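Long-range contacts in DUF4393 domain-containing protein (Alcanivorax borkumensis, PDB 3H35), which is of unknown function but belongs to the Abi-alpha family and may take part in abortive infection, a bacterial defence against phage: residues 45-50 with 169-174; 74-79 with 155-160. One frame throughout, in Å; residues are numbered along the deposited sequence. Where two conformers were deposited one is given.

Contact 1. Residues 45-50 with 169-174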
HETATM    1  N   MSE A  45       1.527  -6.984  19.773  0.50 28.53           N
HETATM    2  CA  MSE A  45       0.581  -6.797  18.683  0.50 29.06           C
HETATM    3  C   MSE A  45       1.287  -6.398  17.379  0.50 28.01           C
HETATM    4  O   MSE A  45       0.928  -6.893  16.316  0.50 27.78           O
HETATM    5  CB  MSE A  45      -0.484  -5.766  19.038  0.50 30.33           C
HETATM    6  CG  MSE A  45      -1.372  -5.354  17.852  0.50 34.78           C
HETATM    7 SE   MSE A  45      -2.776  -6.652  17.347  0.50 47.34          SE
HETATM    8  CE  MSE A  45      -3.997  -6.319  18.830  0.50 41.15           C
ATOM      9  N   LEU A  46       2.315  -5.554  17.463  1.00 26.85           N
ATOM     10  CA  LEU A  46       3.004  -5.099  16.258  1.00 26.18           C
ATOM     11  C   LEU A  46       3.677  -6.270  15.568  1.00 26.79           C
ATOM     12  O   LEU A  46       3.515  -6.444  14.356  1.00 25.61           O
ATOM     13  CB  LEU A  46       4.015  -3.995  16.552  1.00 25.31           C
ATOM     14  CG  LEU A  46       3.405  -2.607  16.848  1.00 25.25           C
ATOM     15  CD1 LEU A  46       4.443  -1.696  17.486  1.00 24.48           C
ATOM     16  CD2 LEU A  46       2.791  -1.972  15.637  1.00 24.91           C
ATOM     17  N   VAL A  47       4.383  -7.105  16.331  1.00 27.24           N
ATOM     18  CA  VAL A  47       5.068  -8.227  15.715  1.00 28.38           C
ATOM     19  C   VAL A  47       4.061  -9.300  15.256  1.00 28.88           C
ATOM     20  O   VAL A  47       4.244  -9.892  14.169  1.00 28.48           O
ATOM     21  CB  VAL A  47       6.212  -8.836  16.591  1.00 29.56           C
ATOM     22  CG1 VAL A  47       7.229  -7.731  17.030  1.00 27.85           C
ATOM     23  CG2 VAL A  47       5.640  -9.559  17.758  1.00 30.27           C
ATOM     24  N   GLU A  48       2.985  -9.535  16.005  1.00 28.48           N
ATOM     25  CA  GLU A  48       1.972 -10.481  15.504  1.00 30.16           C
ATOM     26  C   GLU A  48       1.410 -10.046  14.167  1.00 29.62           C
ATOM     27  O   GLU A  48       1.287 -10.830  13.234  1.00 29.13           O
ATOM     28  CB  GLU A  48       0.783 -10.595  16.433  1.00 31.01           C
ATOM     29  CG  GLU A  48       0.990 -11.560  17.536  1.00 37.87           C
ATOM     30  CD  GLU A  48       1.432 -12.918  16.988  1.00 45.95           C
ATOM     31  OE1 GLU A  48       0.603 -13.533  16.227  1.00 48.27           O
ATOM     32  OE2 GLU A  48       2.619 -13.305  17.280  1.00 46.49           O
ATOM     33  N   ARG A  49       1.018  -8.788  14.131  1.00 28.36           N
ATOM     34  CA  ARG A  49       0.296  -8.232  13.016  1.00 28.60           C
ATOM     35  C   ARG A  49       1.168  -8.120  11.750  1.00 27.89           C
ATOM     36  O   ARG A  49       0.700  -8.339  10.643  1.00 28.33           O
ATOM     37  CB  ARG A  49      -0.176  -6.854  13.475  1.00 28.70           C
ATOM     38  CG  ARG A  49      -0.998  -6.112  12.586  1.00 29.68           C
ATOM     39  CD  ARG A  49      -1.467  -4.816  13.279  1.00 30.60           C
ATOM     40  NE  ARG A  49      -0.487  -3.740  13.210  1.00 28.95           N
ATOM     41  CZ  ARG A  49      -0.661  -2.561  13.793  1.00 26.54           C
ATOM     42  NH1 ARG A  49      -1.727  -2.344  14.549  1.00 25.09           N
ATOM     43  NH2 ARG A  49       0.247  -1.609  13.644  1.00 27.67           N
ATOM     44  N   HIS A  50       2.435  -7.774  11.900  1.00 27.44           N
ATOM     45  CA  HIS A  50       3.269  -7.542  10.738  1.00 26.92           C
ATOM     46  C   HIS A  50       4.233  -8.673  10.422  1.00 27.42           C
ATOM     47  O   HIS A  50       4.601  -8.797   9.283  1.00 27.16           O
ATOM     48  CB  HIS A  50       4.024  -6.232  10.862  1.00 27.20           C
ATOM     49  CG  HIS A  50       3.122  -5.043  10.923  1.00 27.55           C
ATOM     50  ND1 HIS A  50       2.248  -4.728   9.905  1.00 28.74           N
ATOM     51  CD2 HIS A  50       2.930  -4.112  11.885  1.00 26.36           C
ATOM     52  CE1 HIS A  50       1.570  -3.636  10.225  1.00 27.70           C
ATOM     53  NE2 HIS A  50       1.979  -3.231  11.414  1.00 27.48           N
ATOM     54  N   ARG A 169      13.421  -3.395  10.122  1.00 24.77           N
ATOM     55  CA  ARG A 169      14.501  -3.632  11.058  1.00 26.75           C
ATOM     56  C   ARG A 169      13.985  -3.439  12.467  1.00 25.90           C
ATOM     57  O   ARG A 169      14.294  -4.223  13.355  1.00 25.11           O
ATOM     58  CB  ARG A 169      15.653  -2.696  10.735  1.00 27.85           C
ATOM     59  CG  ARG A 169      16.912  -2.853  11.583  1.00 35.52           C
ATOM     60  CD  ARG A 169      17.962  -1.742  11.178  1.00 43.91           C
ATOM     61  NE  ARG A 169      18.482  -1.936   9.807  1.00 48.39           N
ATOM     62  CZ  ARG A 169      18.223  -1.183   8.722  1.00 55.24           C
ATOM     63  NH1 ARG A 169      17.414  -0.104   8.747  1.00 55.81           N
ATOM     64  NH2 ARG A 169      18.797  -1.525   7.561  1.00 59.17           N
ATOM     65  N   GLN A 170      13.162  -2.399  12.672  1.00 25.68           N
ATOM     66  CA  GLN A 170      12.633  -2.116  13.989  1.00 24.09           C
ATOM     67  C   GLN A 170      11.762  -3.263  14.428  1.00 24.24           C
ATOM     68  O   GLN A 170      11.874  -3.720  15.558  1.00 22.63           O
ATOM     69  CB  GLN A 170      11.803  -0.826  14.010  1.00 24.86           C
ATOM     70  CG  GLN A 170      11.214  -0.517  15.392  1.00 24.76           C
ATOM     71  CD  GLN A 170      10.462   0.804  15.408  1.00 27.86           C
ATOM     72  OE1 GLN A 170      10.197   1.404  14.362  1.00 25.56           O
ATOM     73  NE2 GLN A 170      10.172   1.285  16.598  1.00 26.48           N
ATOM     74  N   LEU A 171      10.911  -3.759  13.521  1.00 25.06           N
ATOM     75  CA  LEU A 171      10.045  -4.920  13.859  1.00 25.21           C
ATOM     76  C   LEU A 171      10.855  -6.200  14.153  1.00 25.64           C
ATOM     77  O   LEU A 171      10.561  -6.950  15.116  1.00 24.35           O
ATOM     78  CB  LEU A 171       9.028  -5.191  12.743  1.00 24.95           C
ATOM     79  CG  LEU A 171       7.832  -4.221  12.739  1.00 25.38           C
ATOM     80  CD1 LEU A 171       7.168  -4.304  11.376  1.00 20.39           C
ATOM     81  CD2 LEU A 171       6.907  -4.547  13.966  1.00 20.62           C
ATOM     82  N   TRP A 172      11.859  -6.449  13.314  1.00 26.33           N
ATOM     83  CA  TRP A 172      12.728  -7.605  13.507  1.00 27.52           C
ATOM     84  C   TRP A 172      13.350  -7.556  14.878  1.00 27.98           C
ATOM     85  O   TRP A 172      13.323  -8.521  15.598  1.00 27.18           O
ATOM     86  CB  TRP A 172      13.853  -7.632  12.483  1.00 28.30           C
ATOM     87  CG  TRP A 172      14.438  -9.018  12.331  1.00 29.86           C
ATOM     88  CD1 TRP A 172      15.601  -9.494  12.859  1.00 29.42           C
ATOM     89  CD2 TRP A 172      13.835 -10.105  11.629  1.00 30.62           C
ATOM     90  NE1 TRP A 172      15.771 -10.808  12.495  1.00 30.14           N
ATOM     91  CE2 TRP A 172      14.698 -11.200  11.734  1.00 31.44           C
ATOM     92  CE3 TRP A 172      12.655 -10.243  10.889  1.00 33.05           C
ATOM     93  CZ2 TRP A 172      14.403 -12.435  11.161  1.00 32.83           C
ATOM     94  CZ3 TRP A 172      12.377 -11.470  10.297  1.00 33.46           C
ATOM     95  CH2 TRP A 172      13.246 -12.549  10.447  1.00 33.62           C
ATOM     96  N   THR A 173      13.899  -6.406  15.237  1.00 29.06           N
ATOM     97  CA  THR A 173      14.493  -6.243  16.564  1.00 30.55           C
ATOM     98  C   THR A 173      13.515  -6.430  17.728  1.00 31.76           C
ATOM     99  O   THR A 173      13.872  -7.035  18.745  1.00 30.55           O
ATOM    100  CB  THR A 173      15.176  -4.882  16.684  1.00 30.54           C
ATOM    101  OG1 THR A 173      16.208  -4.819  15.702  1.00 30.20           O
ATOM    102  CG2 THR A 173      15.789  -4.681  18.080  1.00 29.82           C
ATOM    103  N   LEU A 174      12.291  -5.930  17.581  1.00 33.22           N
ATOM    104  CA  LEU A 174      11.258  -6.218  18.585  1.00 35.00           C
ATOM    105  C   LEU A 174      11.002  -7.708  18.701  1.00 37.44           C
ATOM    106  O   LEU A 174      10.792  -8.198  19.793  1.00 37.26           O
ATOM    107  CB  LEU A 174       9.931  -5.553  18.258  1.00 34.43           C
ATOM    108  CG  LEU A 174       9.862  -4.032  18.400  1.00 34.60           C
ATOM    109  CD1 LEU A 174       8.498  -3.549  17.829  1.00 36.09           C
ATOM    110  CD2 LEU A 174      10.098  -3.573  19.851  1.00 31.96           C
TER
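Leu171 projects from helix 166-175 toward helix 42-52 and divides its two methyls between neighbouring turns of it. CD2 meets Leu46, 3.9 Å from Leu46 CB and close to the carbonyl oxygen of the same residue. CD1 goes to His50, 3.7 Å from His50 CB, and approaches the imidazole obliquely. One turn further along, Leu174 brings its CB within 3.7 Å of Val47 CG1, the two side chains crossing obliquely. That methyl stands anti to the carbonyl carbon of Val47 (chi1 -54°), where it also lies 3.9 Å from Leu171 O. This is helix-helix packing, mostly apolar: the segment axes come no nearer than 9.6 Å and cross at -115°, joining the first helix of the modelled chain to the last. No hydrogen bond links the segments, and the imidazole of His50 finds its polar partners outside the interface. ND1 bonds to Gln116, while the other ring nitrogen, NE2, lies close to the guanidinium plane of Arg49 and accepts a bond from Arg49 NH2 (3.3 Å), which stands 23° out of the imidazole plane. Arg49 CG sits over the centre of that ring, and a second subunit adds His112, whose ring meets His50, and Leu108, which packs on Leu171.

Contact 2. Residues 74-79 with 155-160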
ATOM      1  N   LEU A  74      14.156  -6.216  -9.953  1.00 27.65           N
ATOM      2  CA  LEU A  74      13.676  -5.608 -11.196  1.00 28.31           C
ATOM      3  C   LEU A  74      12.335  -4.989 -10.895  1.00 27.81           C
ATOM      4  O   LEU A  74      11.458  -5.632 -10.310  1.00 28.39           O
ATOM      5  CB  LEU A  74      13.504  -6.654 -12.314  1.00 28.52           C
ATOM      6  CG  LEU A  74      14.707  -7.466 -12.800  1.00 29.28           C
ATOM      7  CD1 LEU A  74      14.226  -8.402 -13.953  1.00 28.98           C
ATOM      8  CD2 LEU A  74      15.837  -6.549 -13.229  1.00 28.32           C
ATOM      9  N   THR A  75      12.181  -3.732 -11.256  1.00 27.82           N
ATOM     10  CA  THR A  75      10.937  -3.037 -11.050  1.00 27.26           C
ATOM     11  C   THR A  75      10.362  -2.622 -12.400  1.00 27.18           C
ATOM     12  O   THR A  75      11.059  -2.051 -13.227  1.00 26.98           O
ATOM     13  CB  THR A  75      11.178  -1.816 -10.138  1.00 28.59           C
ATOM     14  OG1 THR A  75      11.765  -2.238  -8.877  1.00 27.34           O
ATOM     15  CG2 THR A  75       9.892  -1.071  -9.922  1.00 25.28           C
ATOM     16  N   LEU A  76       9.099  -2.946 -12.626  1.00 26.08           N
ATOM     17  CA  LEU A  76       8.382  -2.514 -13.795  1.00 25.40           C
ATOM     18  C   LEU A  76       7.604  -1.283 -13.424  1.00 26.48           C
ATOM     19  O   LEU A  76       6.761  -1.287 -12.505  1.00 25.03           O
ATOM     20  CB  LEU A  76       7.458  -3.607 -14.319  1.00 24.56           C
ATOM     21  CG  LEU A  76       8.148  -4.857 -14.849  1.00 25.60           C
ATOM     22  CD1 LEU A  76       7.100  -5.925 -15.276  1.00 25.94           C
ATOM     23  CD2 LEU A  76       9.114  -4.531 -16.000  1.00 26.15           C
ATOM     24  N   TYR A  77       7.932  -0.218 -14.153  1.00 27.01           N
ATOM     25  CA  TYR A  77       7.327   1.078 -14.038  1.00 26.92           C
ATOM     26  C   TYR A  77       6.433   1.357 -15.220  1.00 27.91           C
ATOM     27  O   TYR A  77       6.776   1.050 -16.362  1.00 26.48           O
ATOM     28  CB  TYR A  77       8.400   2.154 -14.046  1.00 27.10           C
ATOM     29  CG  TYR A  77       9.119   2.304 -12.756  1.00 27.84           C
ATOM     30  CD1 TYR A  77       8.648   3.148 -11.772  1.00 31.89           C
ATOM     31  CD2 TYR A  77      10.270   1.598 -12.508  1.00 31.88           C
ATOM     32  CE1 TYR A  77       9.338   3.292 -10.539  1.00 34.50           C
ATOM     33  CE2 TYR A  77      10.971   1.734 -11.297  1.00 33.70           C
ATOM     34  CZ  TYR A  77      10.490   2.575 -10.322  1.00 33.68           C
ATOM     35  OH  TYR A  77      11.171   2.679  -9.147  1.00 35.63           O
ATOM     36  N   SER A  78       5.343   2.059 -14.946  1.00 28.67           N
ATOM     37  CA  SER A  78       4.314   2.293 -15.927  1.00 29.86           C
ATOM     38  C   SER A  78       4.790   3.128 -17.084  1.00 29.64           C
ATOM     39  O   SER A  78       4.279   2.997 -18.175  1.00 30.87           O
ATOM     40  CB  SER A  78       3.115   2.984 -15.276  1.00 29.98           C
ATOM     41  OG  SER A  78       3.490   4.230 -14.735  1.00 31.84           O
ATOM     42  N   GLY A  79       5.766   3.983 -16.841  1.00 29.80           N
ATOM     43  CA  GLY A  79       6.312   4.838 -17.876  1.00 29.86           C
ATOM     44  C   GLY A  79       7.754   4.471 -18.204  1.00 30.03           C
ATOM     45  O   GLY A  79       8.340   3.567 -17.595  1.00 28.82           O
ATOM     46  N   LEU A 155       5.976   0.942 -20.563  1.00 26.22           N
ATOM     47  CA  LEU A 155       6.474   0.165 -19.410  1.00 26.27           C
ATOM     48  C   LEU A 155       7.979  -0.021 -19.502  1.00 26.41           C
ATOM     49  O   LEU A 155       8.500  -0.414 -20.545  1.00 24.31           O
ATOM     50  CB  LEU A 155       5.850  -1.237 -19.417  1.00 25.93           C
ATOM     51  CG  LEU A 155       5.956  -2.096 -18.177  1.00 27.11           C
ATOM     52  CD1 LEU A 155       5.021  -1.554 -17.080  1.00 28.93           C
ATOM     53  CD2 LEU A 155       5.613  -3.562 -18.497  1.00 26.12           C
ATOM     54  N   SER A 156       8.674   0.215 -18.408  1.00 27.02           N
ATOM     55  CA  SER A 156      10.114  -0.016 -18.406  1.00 27.03           C
ATOM     56  C   SER A 156      10.578  -0.832 -17.218  1.00 27.26           C
ATOM     57  O   SER A 156      10.010  -0.739 -16.092  1.00 27.55           O
ATOM     58  CB  SER A 156      10.884   1.320 -18.448  1.00 26.45           C
ATOM     59  OG  SER A 156      10.490   2.146 -17.377  1.00 25.37           O
ATOM     60  N   ILE A 157      11.642  -1.582 -17.463  1.00 27.35           N
ATOM     61  CA  ILE A 157      12.361  -2.282 -16.407  1.00 27.69           C
ATOM     62  C   ILE A 157      13.359  -1.331 -15.836  1.00 28.24           C
ATOM     63  O   ILE A 157      14.105  -0.693 -16.568  1.00 27.85           O
ATOM     64  CB  ILE A 157      13.195  -3.449 -16.913  1.00 27.75           C
ATOM     65  CG1 ILE A 157      12.307  -4.459 -17.648  1.00 28.57           C
ATOM     66  CG2 ILE A 157      13.927  -4.119 -15.716  1.00 27.27           C
ATOM     67  CD1 ILE A 157      13.024  -5.680 -18.197  1.00 27.97           C
ATOM     68  N   ARG A 158      13.402  -1.265 -14.519  1.00 28.60           N
ATOM     69  CA  ARG A 158      14.473  -0.590 -13.848  1.00 29.21           C
ATOM     70  C   ARG A 158      15.140  -1.528 -12.884  1.00 28.83           C
ATOM     71  O   ARG A 158      14.469  -2.154 -12.062  1.00 28.59           O
ATOM     72  CB  ARG A 158      13.974   0.638 -13.102  1.00 29.34           C
ATOM     73  CG  ARG A 158      15.103   1.466 -12.557  1.00 31.62           C
ATOM     74  CD  ARG A 158      14.593   2.821 -12.031  1.00 37.09           C
ATOM     75  NE  ARG A 158      15.689   3.729 -11.666  1.00 39.58           N
ATOM     76  CZ  ARG A 158      16.132   3.940 -10.422  1.00 42.77           C
ATOM     77  NH1 ARG A 158      17.130   4.795 -10.205  1.00 43.19           N
ATOM     78  NH2 ARG A 158      15.587   3.320  -9.386  1.00 42.49           N
ATOM     79  N   ARG A 159      16.462  -1.613 -12.995  1.00 28.32           N
ATOM     80  CA  ARG A 159      17.267  -2.399 -12.104  1.00 29.01           C
ATOM     81  C   ARG A 159      17.483  -1.644 -10.795  1.00 28.81           C
ATOM     82  O   ARG A 159      17.991  -0.539 -10.761  1.00 28.39           O
ATOM     83  CB  ARG A 159      18.602  -2.760 -12.730  1.00 29.05           C
ATOM     84  CG  ARG A 159      18.502  -3.713 -13.925  1.00 30.03           C
ATOM     85  CD  ARG A 159      19.840  -3.787 -14.619  1.00 32.72           C
ATOM     86  NE  ARG A 159      19.918  -4.889 -15.560  1.00 34.40           N
ATOM     87  CZ  ARG A 159      21.031  -5.261 -16.167  1.00 34.99           C
ATOM     88  NH1 ARG A 159      22.176  -4.615 -15.939  1.00 37.82           N
ATOM     89  NH2 ARG A 159      21.008  -6.298 -16.979  1.00 35.85           N
ATOM     90  N   GLU A 160      17.076  -2.288  -9.709  1.00 28.46           N
ATOM     91  CA  GLU A 160      17.152  -1.703  -8.391  1.00 28.24           C
ATOM     92  C   GLU A 160      17.732  -2.737  -7.398  1.00 27.56           C
ATOM     93  O   GLU A 160      18.110  -3.857  -7.774  1.00 27.20           O
ATOM     94  CB  GLU A 160      15.757  -1.212  -7.992  1.00 27.78           C
ATOM     95  CG  GLU A 160      15.209  -0.116  -8.941  1.00 29.09           C
ATOM     96  CD  GLU A 160      13.844   0.418  -8.547  1.00 29.14           C
ATOM     97  OE1 GLU A 160      13.040  -0.314  -7.925  1.00 30.12           O
ATOM     98  OE2 GLU A 160      13.571   1.588  -8.870  1.00 31.23           O
TER
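Thr75 and Arg158 face each other as a hydrogen-bonded pair on antiparallel strands 71-77 and 156-164, the two central strands of the four-stranded sheet. Their bonds, Thr75 N to Arg158 O (2.9 Å) and Arg158 N to Thr75 O (2.8 Å), are nearly straight. Tyr77 and Ser156 repeat the pattern, with an N-H...O angle of 174° from Tyr77 N to Ser156 O. Leu74 with Arg159 and Leu76 with Ile157 form the alternating non-hydrogen-bonded pairs. On their face, Leu76 CD2 lies 3.6 Å from Ile157 CG1, the side chains running side by side, while Leu74 CD2 touches both Ile157 CG2 and Arg159 CG. Helices 129-137 and 139-151 pack against this face.

The face of Thr75, Tyr77 and Arg158 is polar. Here the carboxylate of Glu160 ties three side chains together. Thr75 OG1 donates to its OE1 at 2.5 Å, so short that the exact length is doubtful. Tyr77 comes tip to tip, its OH donating to Glu160 OE2 at 2.7 Å on the syn side, with ring and carboxylate planes 84° apart. Arg158 NH2 reaches the same OE2 from the anti side in a salt bridge, also 2.7 Å. Two donors thus grip one oxygen, and the positive charge probably favours an ionised carboxylate.

A second shell positions them. Arg90 of the adjoining strand makes a salt bridge to Glu160 OE1 and a hydrogen bond to Thr75 OG1, and Asp123 takes Arg158 NH1, so neighbouring strands on both sides help to position the cluster. Beyond Tyr77 the chain leaves the strand, and Ser156 bonds to it from across: its OG, between the backbone N and the carbonyl carbon (chi1 56°), donates to Gly79 O at 2.6 Å, in the carbonyl plane.

Contacts 1 and 2 lie on opposite sides of the chain's centre, their own centres about 30 Å apart and their nearest atoms about 15 Å apart. They share no element, but strand 156-164 of contact 2 is followed directly in the chain by helix 166-175 of contact 1. Contact 1 is the more buried, yet has less surface buried between its segments, 224 Å² against 623 Å²; it relies on aliphatic packing between helices, with a second subunit close to most of its residues. Contact 2, partly buried, combines backbone pairing with one mainly aliphatic face and one charged, hydrogen-bonded face, completed largely by the chain's own strands and helices; the second subunit approaches it at Tyr77.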